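Local coordinates for protein glucosamine-6-phosphate deaminase (Bacillus subtilis, PDB 2BKX) that belongs to the glucosamine-6-phosphate isomerase/6-phosphogluconolactonase family of alpha/beta enzymes with a Rossmann-like fold and holds fructose-6-phosphate in its pocket, at residues Gln46-His51 with Phe89-Ser94; Thr126-Leu131 with Ser190-Leu195; Val155-Gln160 with Lys177-Met182; Ser201-Val206 with Ala237-Pro242. All coordinates share one frame; numbering follows the deposited sequence. Where two conformers were deposited one is given.

Contact 1 of 4, residues Gln46-His51 with Phe89-Ser94; sequences QLIRLH and FQHIDS
Ile48 and His51, one turn apart on helix 41-53, face His91, Ile92 and Asp93 in the loop that follows helix 80-89. The contact is helix-to-loop packing at the surface of the alpha/beta fold. The loop begins with a type I beta turn from Phe89 to Ile92, which brings His91 beside the helix.

The apolar part belongs to Ile48. Its CD1 lies 3.5 Å from His91 CB and equally near the ring carbon CD2. Ile48 CG1 is anti to its own carbonyl carbon (chi1 -66°), and both CG1 and CG2 also come up to His91 CB. Ile92 CG2 adds a looser touch, 4.3 Å from Ile48 CG1. Within the loop, Gln90 CG sits over the centre of one face of the His91 ring.

The His51 ring makes the second group of contacts. With CG anti to the backbone N (chi1 -173°), the ring reaches out to the loop. Ile92 CA makes an off-centre CH-pi contact with this ring, 4.3 Å from its centroid. His51 ND1 is hydrogen-bonded to Leu56 O, beyond the end of its helix, which limits rotation of the ring.

Two ring carbons of His51 also come close to oxygens of the loop. His51 CD2 lies 3.4 Å from His91 O. The carboxylate of Asp93 is fixed by Phe58 N, Ser57 OG and Gln59 NE2, and its plane is turned 47° from the imidazole. Asp93 OD1, the atom bound by Phe58 N, reaches His51 CE1 at 3.3 Å.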
# COMPACT_ATOMS: atom_id res chain seq x y z
N GLN A 46 -10.54 11.39 -2.61
CA GLN A 46 -11.93 11.15 -2.38
C GLN A 46 -12.28 10.92 -0.92
O GLN A 46 -13.35 11.31 -0.50
CB GLN A 46 -12.52 10.08 -3.31
CG GLN A 46 -12.33 10.39 -4.75
CD GLN A 46 -12.97 11.74 -5.10
OE1 GLN A 46 -14.18 11.93 -4.88
NE2 GLN A 46 -12.15 12.72 -5.50
N LEU A 47 -11.41 10.27 -0.15
CA LEU A 47 -11.60 10.18 1.32
C LEU A 47 -11.70 11.51 2.00
O LEU A 47 -12.57 11.71 2.86
CB LEU A 47 -10.46 9.40 2.00
CG LEU A 47 -10.67 7.92 1.86
CD1 LEU A 47 -9.41 7.19 2.22
CD2 LEU A 47 -11.86 7.40 2.74
N ILE A 48 -10.84 12.43 1.60
CA ILE A 48 -10.87 13.78 2.12
C ILE A 48 -12.17 14.47 1.71
O ILE A 48 -12.77 15.17 2.51
CB ILE A 48 -9.63 14.58 1.68
CG1 ILE A 48 -8.39 13.98 2.32
CG2 ILE A 48 -9.77 16.06 2.07
CD1 ILE A 48 -7.13 14.45 1.62
N ARG A 49 -12.62 14.25 0.49
CA ARG A 49 -13.90 14.80 0.09
C ARG A 49 -15.02 14.31 0.98
O ARG A 49 -15.88 15.10 1.35
CB ARG A 49 -14.15 14.42 -1.35
CG ARG A 49 -13.61 15.41 -2.31
CD ARG A 49 -14.65 16.53 -2.57
NE ARG A 49 -14.22 17.34 -3.69
CZ ARG A 49 -13.45 18.42 -3.60
NH1 ARG A 49 -13.02 18.86 -2.42
NH2 ARG A 49 -13.10 19.06 -4.71
N LEU A 50 -15.05 13.00 1.26
CA LEU A 50 -16.11 12.42 2.10
C LEU A 50 -16.09 13.01 3.51
O LEU A 50 -17.12 13.13 4.19
CB LEU A 50 -16.00 10.90 2.15
CG LEU A 50 -16.22 10.15 0.85
CD1 LEU A 50 -16.05 8.68 1.10
CD2 LEU A 50 -17.54 10.50 0.20
N HIS A 51 -14.90 13.40 3.95
CA HIS A 51 -14.74 14.12 5.22
C HIS A 51 -15.64 15.36 5.23
O HIS A 51 -16.27 15.68 6.27
CB HIS A 51 -13.23 14.47 5.38
CG HIS A 51 -12.83 15.05 6.70
ND1 HIS A 51 -13.21 14.51 7.92
CD2 HIS A 51 -12.02 16.09 6.99
CE1 HIS A 51 -12.66 15.22 8.89
NE2 HIS A 51 -11.94 16.18 8.35
N PHE A 89 -2.90 12.90 6.02
CA PHE A 89 -3.04 13.20 7.43
C PHE A 89 -3.32 14.66 7.68
O PHE A 89 -4.11 14.98 8.59
CB PHE A 89 -1.80 12.81 8.22
CG PHE A 89 -1.35 11.37 8.07
CD1 PHE A 89 -2.23 10.34 7.72
CD2 PHE A 89 -0.03 11.03 8.34
CE1 PHE A 89 -1.77 9.02 7.61
CE2 PHE A 89 0.42 9.71 8.24
CZ PHE A 89 -0.45 8.73 7.86
N GLN A 90 -2.73 15.55 6.89
CA GLN A 90 -2.95 17.00 7.16
C GLN A 90 -4.38 17.47 6.94
O GLN A 90 -4.74 18.57 7.34
CB GLN A 90 -2.00 17.86 6.33
CG GLN A 90 -2.34 17.99 4.83
CD GLN A 90 -1.52 19.05 4.09
OE1 GLN A 90 -1.08 18.84 2.92
NE2 GLN A 90 -1.34 20.19 4.73
N HIS A 91 -5.19 16.65 6.28
CA HIS A 91 -6.50 17.02 5.80
C HIS A 91 -7.63 16.36 6.58
O HIS A 91 -8.79 16.62 6.27
CB HIS A 91 -6.63 16.62 4.31
CG HIS A 91 -5.68 17.34 3.41
ND1 HIS A 91 -5.68 18.71 3.28
CD2 HIS A 91 -4.72 16.87 2.57
CE1 HIS A 91 -4.73 19.06 2.42
NE2 HIS A 91 -4.14 17.96 1.98
N ILE A 92 -7.32 15.55 7.58
CA ILE A 92 -8.32 14.80 8.32
C ILE A 92 -8.23 15.05 9.83
O ILE A 92 -7.26 15.63 10.31
CB ILE A 92 -8.21 13.26 8.03
CG1 ILE A 92 -6.86 12.70 8.49
CG2 ILE A 92 -8.42 12.99 6.54
CD1 ILE A 92 -6.74 11.20 8.34
N ASP A 93 -9.24 14.60 10.58
CA ASP A 93 -9.34 14.86 12.01
C ASP A 93 -8.90 13.67 12.83
O ASP A 93 -9.48 13.35 13.87
CB ASP A 93 -10.80 15.26 12.38
CG ASP A 93 -11.83 14.12 12.14
OD1 ASP A 93 -11.58 13.24 11.29
OD2 ASP A 93 -12.90 14.10 12.81
N SER A 94 -7.84 13.01 12.39
CA SER A 94 -7.27 11.89 13.12
C SER A 94 -6.46 12.35 14.33
O SER A 94 -6.19 13.53 14.48
CB SER A 94 -6.39 11.09 12.16
OG SER A 94 -5.34 11.89 11.70

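Contact 2 of 4, residues Thr126-Leu131 with Ser190-Leu195; sequences TDIQLL and SKRILL
Gln129 and Leu131 bond to Arg192 and Leu194 as strands 128-131 and 193-197 run side by side. The short strand segments are parallel, 16° apart. Gln129 N donates to Arg192 O at 2.8 Å, and Leu194 N donates to Gln129 O at 2.9 Å in a nearly straight bond (175°). Leu131 N then donates to Leu194 O. Ahead of the strands, Lys191 N binds Thr126 O.

Side chains pack on both faces. On the face of Leu130 and Leu194 the two leucines lie side by side; the 3.3 Å between their CD2 atoms is doubtful, because Leu130 has two conformers. Ile128 CD1 reaches Leu194 CB, and the Ile128 side chain lies beside the extended Arg192 chain, pointing the same way. On the other face the Leu131 and Ile193 side chains cross obliquely, CD1 of Leu131 3.6 Å from CG2 of Ile193, and Leu131 CB meets Leu195 CD1.

A second layer positions these groups. Ser190 OG, anti to its backbone N (chi1 -174°), donates to Arg192 O from above the carbonyl plane. That oxygen therefore accepts two bonds. Thr126 OG1 lies 2.7 Å from Ser190 OG. The bent Gln129 side chain turns its NE2 back to Leu130 O at 2.9 Å. Across the contact Asp127 OD1 makes a long salt bridge to Lys191 NZ; the main partners of this carboxylate are Val31 N and Lys27 NZ.

The pair lies within the parallel part of the Rossmann-like sheet. Strand 31-34 flanks strand 128-131, and strand 229-234 flanks strand 193-197. Helix 9-26 packs on Ile128, Leu130 and Arg192.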
# COMPACT_ATOMS: atom_id res chain seq x y z
N THR A 126 -4.26 -5.38 10.85
CA THR A 126 -5.14 -4.42 10.16
C THR A 126 -6.57 -4.92 9.90
O THR A 126 -6.80 -6.14 9.63
CB THR A 126 -4.47 -3.98 8.85
OG1 THR A 126 -4.35 -5.12 7.98
CG2 THR A 126 -3.10 -3.41 9.13
N ASP A 127 -7.55 -4.01 9.91
CA ASP A 127 -8.91 -4.26 9.51
C ASP A 127 -9.08 -4.25 7.99
O ASP A 127 -9.94 -4.94 7.42
CB ASP A 127 -9.87 -3.27 10.17
CG ASP A 127 -9.98 -3.52 11.64
OD1 ASP A 127 -10.68 -4.49 11.98
OD2 ASP A 127 -9.31 -2.81 12.46
N ILE A 128 -8.30 -3.39 7.32
CA ILE A 128 -8.21 -3.42 5.87
C ILE A 128 -6.79 -3.05 5.50
O ILE A 128 -6.18 -2.25 6.21
CB ILE A 128 -9.22 -2.47 5.18
CG1 ILE A 128 -9.32 -2.76 3.68
CG2 ILE A 128 -8.87 -1.00 5.48
CD1 ILE A 128 -10.48 -1.99 3.04
N GLN A 129 -6.28 -3.62 4.41
CA GLN A 129 -4.94 -3.27 3.93
C GLN A 129 -5.08 -2.88 2.46
O GLN A 129 -5.43 -3.71 1.62
CB GLN A 129 -3.98 -4.44 4.08
CG GLN A 129 -2.60 -4.17 3.51
CD GLN A 129 -1.85 -3.10 4.25
OE1 GLN A 129 -1.47 -3.32 5.41
NE2 GLN A 129 -1.57 -1.96 3.61
N LEU A 130 -4.82 -1.59 2.17
CA LEU A 130 -4.71 -1.10 0.82
C LEU A 130 -3.34 -1.49 0.23
O LEU A 130 -2.31 -1.40 0.89
CB LEU A 130 -4.87 0.42 0.78
CG LEU A 130 -6.12 1.18 1.21
CD1 LEU A 130 -6.00 2.68 0.86
CD2 LEU A 130 -7.28 0.58 0.60
N LEU A 131 -3.35 -1.93 -1.03
CA LEU A 131 -2.15 -2.30 -1.74
C LEU A 131 -2.18 -1.71 -3.13
O LEU A 131 -3.24 -1.49 -3.71
CB LEU A 131 -2.06 -3.83 -1.94
CG LEU A 131 -1.97 -4.69 -0.75
CD1 LEU A 131 -1.98 -6.17 -1.15
CD2 LEU A 131 -0.73 -4.38 0.09
N SER A 190 -3.99 -9.26 7.39
CA SER A 190 -5.08 -8.31 7.39
C SER A 190 -6.40 -9.04 7.33
O SER A 190 -6.52 -10.10 6.68
CB SER A 190 -5.01 -7.41 6.18
OG SER A 190 -6.01 -6.40 6.26
N LYS A 191 -7.43 -8.44 7.90
CA LYS A 191 -8.76 -9.02 7.77
C LYS A 191 -9.29 -8.92 6.32
O LYS A 191 -10.06 -9.74 5.88
CB LYS A 191 -9.72 -8.30 8.73
CG LYS A 191 -9.61 -8.70 10.19
CD LYS A 191 -10.73 -8.00 11.03
CE LYS A 191 -11.19 -8.81 12.25
NZ LYS A 191 -12.06 -7.95 13.19
N ARG A 192 -8.89 -7.88 5.61
CA ARG A 192 -9.47 -7.56 4.31
C ARG A 192 -8.41 -6.85 3.48
O ARG A 192 -7.76 -5.94 4.00
CB ARG A 192 -10.67 -6.62 4.46
CG ARG A 192 -11.40 -6.37 3.21
CD ARG A 192 -12.62 -5.50 3.39
NE ARG A 192 -13.29 -5.37 2.10
CZ ARG A 192 -14.41 -4.71 1.91
NH1 ARG A 192 -14.99 -4.07 2.90
NH2 ARG A 192 -14.94 -4.68 0.70
N ILE A 193 -8.27 -7.26 2.22
CA ILE A 193 -7.29 -6.65 1.34
C ILE A 193 -8.00 -5.94 0.20
O ILE A 193 -8.95 -6.48 -0.36
CB ILE A 193 -6.26 -7.69 0.84
CG1 ILE A 193 -5.37 -8.12 2.07
CG2 ILE A 193 -5.36 -7.12 -0.27
CD1 ILE A 193 -4.50 -9.25 1.88
N LEU A 194 -7.53 -4.73 -0.12
CA LEU A 194 -8.05 -3.95 -1.24
C LEU A 194 -6.85 -3.58 -2.12
O LEU A 194 -6.03 -2.75 -1.73
CB LEU A 194 -8.77 -2.69 -0.71
CG LEU A 194 -9.26 -1.73 -1.78
CD1 LEU A 194 -10.18 -2.42 -2.76
CD2 LEU A 194 -9.92 -0.48 -1.14
N LEU A 195 -6.75 -4.26 -3.27
CA LEU A 195 -5.66 -4.09 -4.22
C LEU A 195 -6.16 -3.20 -5.35
O LEU A 195 -7.16 -3.50 -6.01
CB LEU A 195 -5.16 -5.44 -4.73
CG LEU A 195 -4.16 -5.41 -5.87
CD1 LEU A 195 -2.89 -4.70 -5.50
CD2 LEU A 195 -3.87 -6.83 -6.32

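Contact 3 of 4, residues Val155-Gln160 with Lys177-Met182; sequences VTLNEQ and KKALTM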
# COMPACT_ATOMS: atom_id res chain seq x y z
N VAL A 155 14.88 -4.47 2.54
CA VAL A 155 14.99 -4.99 1.19
C VAL A 155 15.84 -4.13 0.30
O VAL A 155 15.91 -2.91 0.48
CB VAL A 155 13.60 -5.16 0.54
CG1 VAL A 155 12.79 -6.14 1.37
CG2 VAL A 155 12.87 -3.80 0.40
N THR A 156 16.49 -4.78 -0.66
CA THR A 156 17.19 -4.08 -1.72
C THR A 156 16.21 -4.02 -2.89
O THR A 156 15.77 -5.05 -3.38
CB THR A 156 18.50 -4.82 -2.10
OG1 THR A 156 19.33 -4.85 -0.95
CG2 THR A 156 19.23 -4.15 -3.25
N LEU A 157 15.86 -2.83 -3.32
CA LEU A 157 14.91 -2.65 -4.38
C LEU A 157 15.43 -3.18 -5.71
O LEU A 157 16.59 -3.01 -6.09
CB LEU A 157 14.54 -1.18 -4.54
CG LEU A 157 13.93 -0.54 -3.29
CD1 LEU A 157 13.69 0.93 -3.56
CD2 LEU A 157 12.63 -1.17 -2.90
N ASN A 158 14.54 -3.84 -6.45
CA ASN A 158 14.92 -4.27 -7.79
C ASN A 158 15.12 -3.06 -8.69
O ASN A 158 14.49 -2.01 -8.53
CB ASN A 158 13.84 -5.16 -8.38
CG ASN A 158 13.85 -6.58 -7.82
OD1 ASN A 158 14.56 -6.93 -6.86
ND2 ASN A 158 13.04 -7.42 -8.45
N GLU A 159 15.93 -3.22 -9.72
CA GLU A 159 16.11 -2.12 -10.65
C GLU A 159 14.81 -1.67 -11.32
O GLU A 159 14.60 -0.48 -11.54
CB GLU A 159 17.19 -2.45 -11.70
CG GLU A 159 18.58 -2.76 -11.05
CD GLU A 159 19.05 -1.81 -9.91
OE1 GLU A 159 18.87 -0.57 -9.94
OE2 GLU A 159 19.66 -2.32 -8.94
N GLN A 160 13.90 -2.59 -11.60
CA GLN A 160 12.61 -2.18 -12.20
C GLN A 160 11.82 -1.24 -11.31
O GLN A 160 11.13 -0.35 -11.78
CB GLN A 160 11.76 -3.39 -12.53
CG GLN A 160 10.62 -3.09 -13.40
CD GLN A 160 9.65 -4.21 -13.42
OE1 GLN A 160 9.53 -4.94 -14.40
NE2 GLN A 160 8.98 -4.40 -12.31
N LYS A 177 18.30 2.86 -2.84
CA LYS A 177 18.57 1.48 -3.17
C LYS A 177 17.86 0.48 -2.26
O LYS A 177 17.69 -0.66 -2.63
CB LYS A 177 20.06 1.22 -3.17
CG LYS A 177 20.76 1.89 -4.37
CD LYS A 177 22.23 1.71 -4.40
CE LYS A 177 22.75 2.28 -5.68
NZ LYS A 177 22.39 1.41 -6.85
N LYS A 178 17.50 0.93 -1.06
CA LYS A 178 16.88 0.03 -0.09
C LYS A 178 15.62 0.62 0.52
O LYS A 178 15.40 1.83 0.45
CB LYS A 178 17.87 -0.34 1.04
CG LYS A 178 19.18 -1.02 0.53
CD LYS A 178 20.09 -1.41 1.66
CE LYS A 178 21.11 -2.42 1.23
NZ LYS A 178 21.87 -2.95 2.40
N ALA A 179 14.86 -0.24 1.17
CA ALA A 179 13.63 0.16 1.81
C ALA A 179 13.31 -0.76 2.96
O ALA A 179 13.88 -1.83 3.10
CB ALA A 179 12.51 0.17 0.80
N LEU A 180 12.37 -0.33 3.80
CA LEU A 180 11.76 -1.13 4.85
C LEU A 180 10.32 -1.42 4.43
O LEU A 180 9.62 -0.51 4.00
CB LEU A 180 11.71 -0.32 6.15
CG LEU A 180 13.05 -0.09 6.83
CD1 LEU A 180 13.98 0.79 6.02
CD2 LEU A 180 12.79 0.52 8.20
N THR A 181 9.90 -2.68 4.49
CA THR A 181 8.55 -3.05 4.05
C THR A 181 7.93 -4.11 4.97
O THR A 181 8.60 -5.02 5.43
CB THR A 181 8.57 -3.59 2.61
OG1 THR A 181 7.23 -3.81 2.15
CG2 THR A 181 9.40 -4.82 2.44
N MET A 182 6.65 -3.94 5.21
CA MET A 182 5.82 -5.02 5.75
C MET A 182 6.05 -6.22 4.87
O MET A 182 6.20 -6.08 3.65
CB MET A 182 4.37 -4.67 5.62
CG MET A 182 3.89 -3.80 6.62
SD MET A 182 2.07 -3.68 6.33
CE MET A 182 2.27 -2.49 7.13
O HOH W 1 18.62 -1.35 -5.16
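Val155 and Ala179 form a hydrogen-bonded pair of an antiparallel beta ladder between strands 153-156 and 178-181, in the mixed sheet of this alpha/beta fold. Both backbone groups of Val155 are used. Its N donates to Ala179 O at 2.9 Å, nearly straight (171°). Its O accepts from Ala179 N at 3.0 Å, with the donor in the carbonyl plane. Val155 O also meets Lys178 CA in a CA-H...O contact.

Thr156 and Lys178 are the neighbouring non-hydrogen-bonded pair. Lys178 N and O point away from strand 153-156, and the Lys178 backbone is bonded to Ala70. On their face, Thr156 OG1 lies against Lys178 CE, 3.7 Å away.

Lys177 O ends the ladder with two donors: Leu157 N at 2.9 Å and a water at 2.8 Å. The same water donates to Leu157 O, so it bridges the two carbonyls where the two segments part. Asn158 stands at the N-cap position of helix 159-165. Its side chain makes no capping bond; its backbone N is bound by Glu143 OE2.

The face of Val155 and Ala179 is buried and apolar. Leu157 CD2 and Val155 CG2 both reach Ala179 CB, and Phe141 packs on Leu157 and Ala179. Thr181 OG1, anti to the backbone N (chi1 -174°), donates to Met182 O and also pairs with Phe141 N. This leaves Thr181 CG2 to meet Val155 CG1 at 3.8 Å, the side chains crossing at about a right angle.

Contact 4 of 4, residues Ser201-Val206 with Ala237-Pro242; sequences SKAEAV and AASLRP. With F6R (fructose -6-phosphate), chain C.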
# COMPACT_ATOMS: atom_id res chain seq x y z
N SER A 201 0.85 0.43 -17.60
CA SER A 201 2.08 -0.12 -17.05
C SER A 201 1.89 -1.36 -16.21
O SER A 201 2.85 -2.08 -15.99
CB SER A 201 2.84 0.93 -16.25
OG SER A 201 2.32 1.12 -14.95
N LYS A 202 0.65 -1.59 -15.74
CA LYS A 202 0.33 -2.73 -14.89
C LYS A 202 -0.39 -3.86 -15.62
O LYS A 202 -0.76 -4.87 -15.00
CB LYS A 202 -0.54 -2.27 -13.71
CG LYS A 202 0.05 -1.11 -12.92
CD LYS A 202 1.46 -1.39 -12.39
CE LYS A 202 2.00 -0.22 -11.57
NZ LYS A 202 1.16 0.09 -10.34
N ALA A 203 -0.63 -3.70 -16.93
CA ALA A 203 -1.43 -4.68 -17.64
C ALA A 203 -0.81 -6.08 -17.65
O ALA A 203 -1.52 -7.08 -17.56
CB ALA A 203 -1.75 -4.19 -19.05
N GLU A 204 0.52 -6.16 -17.76
CA GLU A 204 1.17 -7.48 -17.69
C GLU A 204 1.05 -8.11 -16.30
O GLU A 204 0.81 -9.32 -16.18
CB GLU A 204 2.65 -7.39 -18.13
CG GLU A 204 2.78 -7.08 -19.62
CD GLU A 204 4.16 -6.70 -20.08
OE1 GLU A 204 5.16 -7.18 -19.49
OE2 GLU A 204 4.24 -5.91 -21.04
N ALA A 205 1.18 -7.29 -15.25
CA ALA A 205 0.99 -7.79 -13.89
C ALA A 205 -0.44 -8.27 -13.66
O ALA A 205 -0.67 -9.29 -13.02
CB ALA A 205 1.42 -6.78 -12.87
N VAL A 206 -1.41 -7.53 -14.18
CA VAL A 206 -2.81 -7.96 -14.06
C VAL A 206 -3.00 -9.33 -14.71
O VAL A 206 -3.65 -10.21 -14.15
CB VAL A 206 -3.77 -6.91 -14.66
CG1 VAL A 206 -5.16 -7.48 -14.85
CG2 VAL A 206 -3.81 -5.67 -13.78
N ALA A 237 -5.48 -0.98 -17.23
CA ALA A 237 -4.80 -2.06 -16.54
C ALA A 237 -5.34 -3.44 -16.90
O ALA A 237 -4.62 -4.42 -16.74
CB ALA A 237 -4.89 -1.83 -15.05
N ALA A 238 -6.58 -3.49 -17.39
CA ALA A 238 -7.26 -4.75 -17.73
C ALA A 238 -7.03 -5.20 -19.16
O ALA A 238 -7.53 -6.25 -19.55
CB ALA A 238 -8.76 -4.65 -17.47
N SER A 239 -6.24 -4.44 -19.92
CA SER A 239 -6.17 -4.60 -21.38
C SER A 239 -5.50 -5.86 -21.88
O SER A 239 -5.65 -6.21 -23.06
CB SER A 239 -5.53 -3.35 -22.01
OG SER A 239 -4.18 -3.11 -21.59
N LEU A 240 -4.75 -6.56 -21.03
CA LEU A 240 -4.07 -7.80 -21.43
C LEU A 240 -4.55 -8.98 -20.62
O LEU A 240 -3.86 -9.98 -20.53
CB LEU A 240 -2.55 -7.66 -21.32
CG LEU A 240 -1.92 -6.57 -22.15
CD1 LEU A 240 -0.46 -6.48 -21.88
CD2 LEU A 240 -2.14 -6.85 -23.65
N ARG A 241 -5.74 -8.88 -20.05
CA ARG A 241 -6.19 -9.97 -19.17
C ARG A 241 -6.37 -11.25 -19.99
O ARG A 241 -6.55 -11.18 -21.21
CB ARG A 241 -7.45 -9.58 -18.41
CG ARG A 241 -8.65 -9.43 -19.28
CD ARG A 241 -9.83 -8.93 -18.47
NE ARG A 241 -10.21 -9.84 -17.39
CZ ARG A 241 -11.01 -9.50 -16.37
NH1 ARG A 241 -11.52 -8.27 -16.30
NH2 ARG A 241 -11.30 -10.40 -15.43
N PRO A 242 -6.27 -12.43 -19.37
CA PRO A 242 -6.36 -13.69 -20.11
C PRO A 242 -7.76 -13.99 -20.62
O PRO A 242 -8.72 -13.35 -20.18
CB PRO A 242 -5.89 -14.73 -19.09
CG PRO A 242 -5.99 -14.08 -17.79
CD PRO A 242 -5.98 -12.64 -17.94
C1 F6R C . 2.95 1.31 -1.89
C2 F6R C . 3.82 0.11 -2.22
C3 F6R C . 4.23 -0.33 -3.63
C4 F6R C . 3.40 0.32 -4.76
C5 F6R C . 3.79 -0.14 -6.15
C6 F6R C . 2.97 0.57 -7.22
O1 F6R C . 3.07 1.69 -0.51
O2 F6R C . 4.16 -0.58 -1.29
O3 F6R C . 4.02 -1.72 -3.75
O4 F6R C . 2.03 0.01 -4.53
O5 F6R C . 5.18 0.04 -6.39
O6 F6R C . 3.31 1.97 -7.21
P F6R C . 2.43 2.99 -8.06
O1P F6R C . 1.09 3.07 -7.39
O2P F6R C . 2.32 2.39 -9.44
O3P F6R C . 3.15 4.30 -8.03
O HOH W 2 -4.26 -6.71 -18.23
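The phosphate end of the fructose-6-phosphate pocket lies at the start of helix 203-211, and the C-terminal tail packs against the first turn of this helix. Ala203 and Val206, one turn apart, face the tail around Ala237 O. Ala203 CA makes a CA-H...O contact with this oxygen at 3.3 Å. Val206 CG2, anti to its own carbonyl carbon, also comes within 3.3 Å of Ala237 O.

Beyond it, a type I turn from Ala238 to Arg241 brings Leu240 alongside Ala203 and Glu204. Leu240 CD1 touches Ala203 CB at 3.9 Å and Glu204 CG at 4.0 Å. A water joins the backbones: it donates to Ala203 O and Ala237 O and accepts from Leu240 N, each at 2.8 Å.

Lys202 leads away from the tail. Its chain bends at chi2 (-56°), which turns CD, and again at chi4 (61°), which places NZ 2.7 Å from the ligand atom O2P.

The helix and tail are thus joined by carbon packing round Ala237 O, by the Leu240 side chain and by a shared water. Lys202 NZ is gripped by two acceptors, O2P of the ligand and Ile133 O, which fixes the lysine end at the phosphate.

Contacts 2 and 3 belong to one mixed sheet. Their centres are 21 Å apart, on opposite sides of the chain's centre, yet they touch where Gln129 OE1 packs on Met182 SD at 3.7 Å. The fructose-6-phosphate pocket relates three of the contacts. Contact 4 binds the ligand directly through Lys202, while the side chains of Leu131 in contact 2 and Thr181 in contact 3 each lie about 6 Å from it. Strand 193-197 of contact 2 leads along the chain into helix 203-211 of contact 4. Contact 1 is peripheral: its nearest atoms are about 6 Å from contact 2 and about 18 Å from contact 4.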